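Local coordinates for protein amidohydrolase (Brucella melitensis biovar Abortus, PDB 4F0L) that is a metal-dependent hydrolase of the amidohydrolase family that binds an iron ion and probably acts as a deaminase, perhaps on formimidoylglutamate-like substrates, at residues B[26-30]-B[41-46]; B[51-55]-B[424-428]. All coordinates share one frame. Residue numbers count along the deposited sequence, not the author numbering.

Contact 1 of 2, residues B[26-30]-B[41-46]; sequences AENVR and IETGVL
Two residues in left-handed backbone conformation face each other where this hairpin leaves regular pairing: N28 (phi/psi 56/60) and G44 (63/40), with CA atoms 4.8 Å apart. Beyond them R30 and E42 form an antiparallel hydrogen-bonded pair, R30 N to E42 O at 2.8 Å and E42 N to R30 O at 3.0 Å, with CA-CA 5.1 Å. V29 CA makes a CA-H...O contact to E42 O, 3.3 Å. N28 and V29 form a G1 beta bulge opposite A16 of the neighbouring strand 12-16. Strands 29-34 and 37-42 make the hairpin at one side of the small N-terminal sheet. At and just before the bulge, V45 N donates to N28 O (3.0 Å) and G44 N to E27 O (3.0 Å), so the loop still follows its partner. V29 (chi1 t) sets CG1 3.7 Å from I41 CG2; A26 CB meets T43 CG2 at 3.7 Å. R30, extended with chi1 to chi3 all t, packs CB on V45 CG2 at 3.7 Å, while its guanidinium bridges to D51.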
loop_
_atom_site.group_PDB
_atom_site.type_symbol
_atom_site.label_atom_id
_atom_site.label_comp_id
_atom_site.label_asym_id
_atom_site.label_seq_id
_atom_site.Cartn_x
_atom_site.Cartn_y
_atom_site.Cartn_z
ATOM N N ALA B 26 4.706 -16.158 -22.590
ATOM C CA ALA B 26 5.387 -17.231 -23.327
ATOM C C ALA B 26 6.487 -17.780 -22.452
ATOM O O ALA B 26 6.986 -17.101 -21.547
ATOM C CB ALA B 26 5.966 -16.707 -24.631
ATOM N N GLU B 27 6.880 -19.012 -22.748
ATOM C CA GLU B 27 7.927 -19.680 -22.001
ATOM C C GLU B 27 9.197 -19.842 -22.818
ATOM O O GLU B 27 9.156 -19.975 -24.057
ATOM C CB GLU B 27 7.432 -21.062 -21.553
ATOM C CG GLU B 27 6.273 -20.993 -20.574
ATOM C CD GLU B 27 5.872 -22.379 -20.123
ATOM O OE1 GLU B 27 4.922 -22.946 -20.706
ATOM O OE2 GLU B 27 6.556 -22.930 -19.249
ATOM N N ASN B 28 10.318 -19.848 -22.107
ATOM C CA ASN B 28 11.614 -20.080 -22.685
ATOM C C ASN B 28 11.886 -19.071 -23.812
ATOM O O ASN B 28 12.102 -19.442 -24.965
ATOM C CB ASN B 28 11.742 -21.548 -23.156
ATOM C CG ASN B 28 11.932 -22.500 -21.987
ATOM O OD1 ASN B 28 12.636 -22.182 -21.049
ATOM N ND2 ASN B 28 11.274 -23.650 -22.018
ATOM N N VAL B 29 11.874 -17.801 -23.430
ATOM C CA VAL B 29 11.897 -16.673 -24.362
ATOM C C VAL B 29 13.315 -16.111 -24.427
ATOM O O VAL B 29 13.901 -15.733 -23.401
ATOM C CB VAL B 29 10.902 -15.572 -23.891
ATOM C CG1 VAL B 29 10.837 -14.378 -24.855
ATOM C CG2 VAL B 29 9.492 -16.156 -23.736
ATOM N N ARG B 30 13.890 -16.086 -25.630
ATOM C CA ARG B 30 15.207 -15.519 -25.825
ATOM C C ARG B 30 15.058 -14.095 -26.368
ATOM O O ARG B 30 14.470 -13.898 -27.420
ATOM C CB ARG B 30 15.970 -16.386 -26.801
ATOM C CG ARG B 30 17.441 -16.252 -26.711
ATOM C CD ARG B 30 18.116 -17.486 -27.321
ATOM N NE ARG B 30 19.540 -17.227 -27.285
ATOM C CZ ARG B 30 20.328 -17.044 -28.337
ATOM N NH1 ARG B 30 19.862 -17.131 -29.567
ATOM N NH2 ARG B 30 21.610 -16.785 -28.143
ATOM N N ILE B 41 13.042 -11.646 -30.622
ATOM C CA ILE B 41 12.352 -12.367 -29.571
ATOM C C ILE B 41 11.975 -13.728 -30.152
ATOM O O ILE B 41 11.295 -13.787 -31.171
ATOM C CB ILE B 41 11.072 -11.664 -29.093
ATOM C CG1 ILE B 41 11.383 -10.291 -28.475
ATOM C CG2 ILE B 41 10.364 -12.509 -28.036
ATOM C CD1 ILE B 41 10.107 -9.467 -28.281
ATOM N N GLU B 42 12.414 -14.791 -29.485
ATOM C CA GLU B 42 12.223 -16.185 -29.920
ATOM C C GLU B 42 11.597 -16.921 -28.745
ATOM O O GLU B 42 12.126 -16.820 -27.649
ATOM C CB GLU B 42 13.586 -16.823 -30.179
ATOM C CG GLU B 42 14.043 -16.972 -31.609
ATOM C CD GLU B 42 15.063 -18.125 -31.742
ATOM O OE1 GLU B 42 16.136 -18.038 -31.074
ATOM O OE2 GLU B 42 14.787 -19.132 -32.465
ATOM N N THR B 43 10.504 -17.650 -28.936
ATOM C CA THR B 43 9.870 -18.359 -27.820
ATOM C C THR B 43 10.059 -19.882 -27.956
ATOM O O THR B 43 10.337 -20.384 -29.037
ATOM C CB THR B 43 8.378 -18.059 -27.700
ATOM O OG1 THR B 43 7.701 -18.592 -28.832
ATOM C CG2 THR B 43 8.098 -16.550 -27.634
ATOM N N GLY B 44 9.976 -20.584 -26.834
ATOM C CA GLY B 44 10.131 -22.029 -26.798
ATOM C C GLY B 44 11.502 -22.504 -27.222
ATOM O O GLY B 44 11.590 -23.525 -27.904
ATOM N N VAL B 45 12.574 -21.802 -26.822
ATOM C CA VAL B 45 13.958 -22.201 -27.212
ATOM C C VAL B 45 14.813 -22.397 -25.963
ATOM O O VAL B 45 14.501 -21.863 -24.914
ATOM C CB VAL B 45 14.662 -21.194 -28.165
ATOM C CG1 VAL B 45 13.939 -21.131 -29.499
ATOM C CG2 VAL B 45 14.751 -19.809 -27.542
ATOM N N LEU B 46 15.868 -23.212 -26.069
ATOM C CA LEU B 46 16.795 -23.418 -24.967
ATOM C C LEU B 46 17.691 -22.206 -24.894
ATOM O O LEU B 46 17.804 -21.476 -25.882
ATOM C CB LEU B 46 17.653 -24.662 -25.188
ATOM C CG LEU B 46 16.946 -26.008 -25.229
ATOM C CD1 LEU B 46 17.987 -27.072 -25.469
ATOM C CD2 LEU B 46 16.181 -26.295 -23.949
#

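Contact 2 of 2, residues B[51-55]-B[424-428]; sequences DERQS and CDVWV
This is a side-chain contact between two sheets, joining strand 52-54 at the edge of the N-terminal sheet to strand 422-428 of the sheet formed with 395-399 and 431-435, as in the small beta-sandwich beside the barrel in other amidohydrolases. The short strand axes approach to 10.2 Å at a signed crossing angle of -122°, and the nearest CA atoms, Q54 and D425, are 9.0 Å apart, so no backbone pairing spans the gap. Alternation along extended backbone sends E52 and Q54 toward the other strand, and D425 and W427 reach back. Q54 (chi1 m, chi2 m) places NE2 3.0 Å from D425 OD2 in a hydrogen bond, and the same NE2 makes a weak one to E52 OE2 at 3.1 Å. The acids E52 OE2 and D425 OD2 lie 3.9 Å apart, a like-charge approach offset by K432, which forms salt bridges with both. W427 (chi1 m, chi2 -102°) turns its ring edge to the partner strand, CZ2 3.6 Å from E52 OE2 and CH2 3.7 Å from Q54 NE2. A water links E52 OE1 (2.7 Å) to W427 NE1 (2.9 Å), donating to the acid and accepting from the indole. C424 and D425 form a classic beta bulge opposite S397, whose OG also bonds Q54 OE1. Strands 395-399 and 431-435 flank 422-428, while I14 of strand 12-16 touches E52, Q54 and W427.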
loop_
_atom_site.group_PDB
_atom_site.type_symbol
_atom_site.label_atom_id
_atom_site.label_comp_id
_atom_site.label_asym_id
_atom_site.label_seq_id
_atom_site.Cartn_x
_atom_site.Cartn_y
_atom_site.Cartn_z
ATOM N N ASP B 51 23.834 -16.861 -22.904
ATOM C CA ASP B 51 22.634 -16.093 -22.536
ATOM C C ASP B 51 22.627 -15.832 -21.039
ATOM O O ASP B 51 22.993 -16.687 -20.275
ATOM C CB ASP B 51 21.368 -16.859 -22.869
ATOM C CG ASP B 51 21.161 -17.042 -24.356
ATOM O OD1 ASP B 51 22.035 -16.639 -25.144
ATOM O OD2 ASP B 51 20.100 -17.576 -24.731
ATOM N N GLU B 52 22.231 -14.638 -20.638
ATOM C CA GLU B 52 21.975 -14.360 -19.245
ATOM C C GLU B 52 20.583 -14.866 -18.878
ATOM O O GLU B 52 19.595 -14.531 -19.533
ATOM C CB GLU B 52 22.055 -12.877 -18.989
ATOM C CG GLU B 52 21.905 -12.533 -17.528
ATOM C CD GLU B 52 21.907 -11.034 -17.322
ATOM O OE1 GLU B 52 22.426 -10.319 -18.198
ATOM O OE2 GLU B 52 21.365 -10.577 -16.319
ATOM N N ARG B 53 20.514 -15.677 -17.836
ATOM C CA ARG B 53 19.288 -16.394 -17.496
ATOM C C ARG B 53 18.433 -15.643 -16.483
ATOM O O ARG B 53 18.935 -15.210 -15.461
ATOM C CB ARG B 53 19.642 -17.761 -16.904
ATOM C CG ARG B 53 20.556 -18.559 -17.801
ATOM C CD ARG B 53 19.750 -19.529 -18.604
ATOM N NE ARG B 53 19.537 -20.752 -17.842
ATOM C CZ ARG B 53 20.275 -21.844 -17.966
ATOM N NH1 ARG B 53 21.291 -21.891 -18.839
ATOM N NH2 ARG B 53 20.001 -22.902 -17.204
ATOM N N GLN B 54 17.150 -15.511 -16.768
ATOM C CA GLN B 54 16.216 -14.893 -15.830
ATOM C C GLN B 54 14.969 -15.791 -15.711
ATOM O O GLN B 54 14.652 -16.569 -16.618
ATOM C CB GLN B 54 15.861 -13.469 -16.312
ATOM C CG GLN B 54 17.047 -12.522 -16.398
ATOM C CD GLN B 54 17.515 -12.028 -15.028
ATOM O OE1 GLN B 54 16.737 -11.969 -14.082
ATOM N NE2 GLN B 54 18.783 -11.633 -14.931
ATOM N N SER B 55 14.287 -15.708 -14.575
ATOM C CA SER B 55 13.087 -16.496 -14.342
ATOM C C SER B 55 11.856 -15.884 -14.962
ATOM O O SER B 55 11.145 -16.579 -15.672
ATOM C CB SER B 55 12.856 -16.701 -12.834
ATOM O OG SER B 55 13.983 -17.382 -12.296
ATOM N N CYS B 424 13.858 -7.495 -9.453
ATOM C CA CYS B 424 15.225 -8.006 -9.370
ATOM C C CYS B 424 16.177 -7.147 -10.238
ATOM O O CYS B 424 16.804 -6.219 -9.747
ATOM C CB CYS B 424 15.266 -9.481 -9.746
ATOM S SG CYS B 424 16.824 -10.272 -9.282
ATOM N N ASP B 425 16.219 -7.414 -11.547
ATOM C CA ASP B 425 17.028 -6.621 -12.474
ATOM C C ASP B 425 16.173 -5.695 -13.319
ATOM O O ASP B 425 15.007 -5.981 -13.604
ATOM C CB ASP B 425 17.859 -7.544 -13.374
ATOM C CG ASP B 425 18.861 -8.377 -12.589
ATOM O OD1 ASP B 425 19.069 -8.143 -11.387
ATOM O OD2 ASP B 425 19.481 -9.298 -13.184
ATOM N N VAL B 426 16.765 -4.593 -13.754
ATOM C CA VAL B 426 16.068 -3.656 -14.590
ATOM C C VAL B 426 17.040 -3.137 -15.641
ATOM O O VAL B 426 18.142 -2.714 -15.300
ATOM C CB VAL B 426 15.529 -2.463 -13.767
ATOM C CG1 VAL B 426 14.809 -1.487 -14.686
ATOM C CG2 VAL B 426 14.641 -2.923 -12.578
ATOM N N TRP B 427 16.628 -3.206 -16.907
ATOM C CA TRP B 427 17.389 -2.701 -18.026
ATOM C C TRP B 427 16.696 -1.544 -18.663
ATOM O O TRP B 427 15.472 -1.579 -18.885
ATOM C CB TRP B 427 17.498 -3.744 -19.078
ATOM C CG TRP B 427 18.254 -5.014 -18.728
ATOM C CD1 TRP B 427 19.533 -5.364 -19.090
ATOM C CD2 TRP B 427 17.757 -6.148 -17.951
ATOM N NE1 TRP B 427 19.864 -6.609 -18.618
ATOM C CE2 TRP B 427 18.829 -7.132 -17.927
ATOM C CE3 TRP B 427 16.569 -6.425 -17.281
ATOM C CZ2 TRP B 427 18.701 -8.338 -17.248
ATOM C CZ3 TRP B 427 16.427 -7.663 -16.670
ATOM C CH2 TRP B 427 17.477 -8.591 -16.636
ATOM N N VAL B 428 17.477 -0.528 -19.029
ATOM C CA VAL B 428 17.004 0.586 -19.858
ATOM C C VAL B 428 17.988 0.772 -21.031
ATOM O O VAL B 428 19.199 0.914 -20.826
ATOM C CB VAL B 428 16.867 1.885 -19.034
ATOM C CG1 VAL B 428 16.556 3.072 -19.946
ATOM C CG2 VAL B 428 15.771 1.721 -17.952
HETATM O O HOH W 1 22.485 -7.719 -18.973
#

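Overall arrangement
The pair illustrates how the same small sheet is held within itself and against its neighbour. Contact 1 is a surface contact, local in sequence and built largely from backbone hydrogen bonds; contact 2 is partly buried, joins segments 369 residues apart and relies on side chains and a water. It also buries less area between its segments, 153 against 414 Å². Strands 37-42 and 52-54 are the outermost strands of the N-terminal sheet within the chain, so the contacts involve its two margins. Their centres lie 14 Å apart, and a salt bridge from R30 NE to D51 OD2, 2.6 Å, ties them together. Both lie away from the iron site.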